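Local coordinates for protein ORF34P2 (Lactococcus phage p2, PDB 2WKD) that binds single-stranded DNA, probably with nanomolar affinity and without sequence specificity, at residues Q9-E12 and K13-R16. The protein carries 2 engineered substitutions. Residues are numbered along the deposited sequence; the frame is centred on the assembly and turned at random.
Sequences QANE and KNTR
The backbone folds back so that Asn14 N donates to Asn11 O at 3.2 Å, closing a type I beta turn with Glu12 and Lys13 at its corners; Thr15 N adds a weak bond to the same oxygen. The turn lies in the loop that links strand 2-9 to strand 15-18, the two outermost strands of the sheet, in a domain assigned to the OB group of folds. Over it lies an Asx turn: the side chain of Asn11 leans forward along the chain, and its OD1 accepts the amide of Lys13, Lys13 N to Asn11 OD1 being 3.0 Å. With CG set between the backbone N and the carbonyl carbon (chi1 66°), Asn14 reaches back to the incoming chain and grips it with both ends of its amide. Asn14 ND2 donates to Gln9 O at 2.8 Å, nearly within its own amide plane, while Asn14 OD1 accepts from Asn11 N at 2.8 Å, nearly straight (175° at the hydrogen). These two bonds fix the rotation of the Asn14 amide. The side chains of Asn11 and Asn14 cross at about a right angle, yet their amide planes are only 16° apart. Thr15, buried like Ala10, sets its CB close to Asn11 O, and its side chain touches Ile28 of strand 25-31 and the engineered Met56. Backbone bonds join Ala10 to Gly57 and Asp58, just ahead of strand 59-68, and Asn14 to Ser29 of strand 25-31. Thr15 OG1 lies 3.5 Å from Ala10 CB and donates to Asn14 OD1 from above the carbonyl plane, giving that oxygen a second donor at 2.9 Å.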
loop_
_atom_site.group_PDB
_atom_site.type_symbol
_atom_site.label_atom_id
_atom_site.label_comp_id
_atom_site.label_asym_id
_atom_site.label_seq_id
_atom_site.Cartn_x
_atom_site.Cartn_y
_atom_site.Cartn_z
ATOM N N GLN A 9 0.456 10.881 12.014
ATOM C CA GLN A 9 0.623 12.246 12.488
ATOM C C GLN A 9 1.905 12.825 11.906
ATOM O O GLN A 9 2.950 12.182 11.937
ATOM C CB GLN A 9 0.654 12.315 14.016
ATOM C CG GLN A 9 0.701 13.767 14.541
ATOM C CD GLN A 9 0.648 13.873 16.052
ATOM O OE1 GLN A 9 1.064 12.972 16.770
ATOM N NE2 GLN A 9 0.132 14.988 16.541
ATOM N N ALA A 10 1.814 14.026 11.352
ATOM C CA ALA A 10 3.000 14.724 10.853
ATOM C C ALA A 10 3.723 15.376 12.025
ATOM O O ALA A 10 3.218 16.318 12.643
ATOM C CB ALA A 10 2.614 15.757 9.808
ATOM N N ASN A 11 4.889 14.851 12.370
ATOM C CA ASN A 11 5.605 15.363 13.529
ATOM C C ASN A 11 7.107 15.410 13.307
ATOM O O ASN A 11 7.603 15.136 12.212
ATOM C CB ASN A 11 5.228 14.604 14.818
ATOM C CG ASN A 11 5.549 13.114 14.746
ATOM O OD1 ASN A 11 6.625 12.708 14.307
ATOM N ND2 ASN A 11 4.608 12.296 15.187
ATOM N N GLU A 12 7.825 15.780 14.354
ATOM C CA GLU A 12 9.258 16.013 14.267
ATOM C C GLU A 12 10.022 14.729 13.886
ATOM O O GLU A 12 11.086 14.795 13.278
ATOM C CB GLU A 12 9.760 16.628 15.588
ATOM C CG GLU A 12 9.412 18.148 15.786
ATOM C CD GLU A 12 7.927 18.479 16.152
ATOM O OE1 GLU A 12 7.029 17.589 16.128
ATOM O OE2 GLU A 12 7.663 19.668 16.465
ATOM N N LYS A 13 9.448 13.573 14.212
ATOM C CA LYS A 13 10.050 12.269 13.905
ATOM C C LYS A 13 9.931 11.822 12.450
ATOM O O LYS A 13 10.749 11.042 11.977
ATOM C CB LYS A 13 9.460 11.174 14.806
ATOM C CG LYS A 13 9.765 11.367 16.294
ATOM C CD LYS A 13 8.887 10.482 17.172
ATOM C CE LYS A 13 9.145 10.768 18.642
ATOM N NZ LYS A 13 8.409 9.813 19.509
ATOM N N ASN A 14 8.923 12.300 11.734
ATOM C CA ASN A 14 8.685 11.787 10.383
ATOM C C ASN A 14 8.530 12.847 9.280
ATOM O O ASN A 14 8.333 12.503 8.112
ATOM C CB ASN A 14 7.477 10.827 10.399
ATOM C CG ASN A 14 6.176 11.530 10.739
ATOM O OD1 ASN A 14 6.135 12.752 10.910
ATOM N ND2 ASN A 14 5.098 10.763 10.823
ATOM N N THR A 15 8.613 14.125 9.656
ATOM C CA THR A 15 8.374 15.232 8.722
ATOM C C THR A 15 9.510 16.258 8.759
ATOM O O THR A 15 9.969 16.631 9.839
ATOM C CB THR A 15 7.025 15.931 9.022
ATOM O OG1 THR A 15 5.978 14.950 9.027
ATOM C CG2 THR A 15 6.693 17.001 7.970
ATOM N N ARG A 16 9.949 16.703 7.580
ATOM C CA ARG A 16 10.958 17.775 7.455
ATOM C C ARG A 16 10.464 18.842 6.491
ATOM O O ARG A 16 9.697 18.546 5.577
ATOM C CB ARG A 16 12.292 17.222 6.942
ATOM C CG ARG A 16 13.195 16.624 8.026
ATOM C CD ARG A 16 14.650 16.470 7.558
ATOM N NE ARG A 16 14.755 15.842 6.236
ATOM C CZ ARG A 16 15.372 16.377 5.182
ATOM N NH1 ARG A 16 15.968 17.565 5.271
ATOM N NH2 ARG A 16 15.390 15.714 4.033
#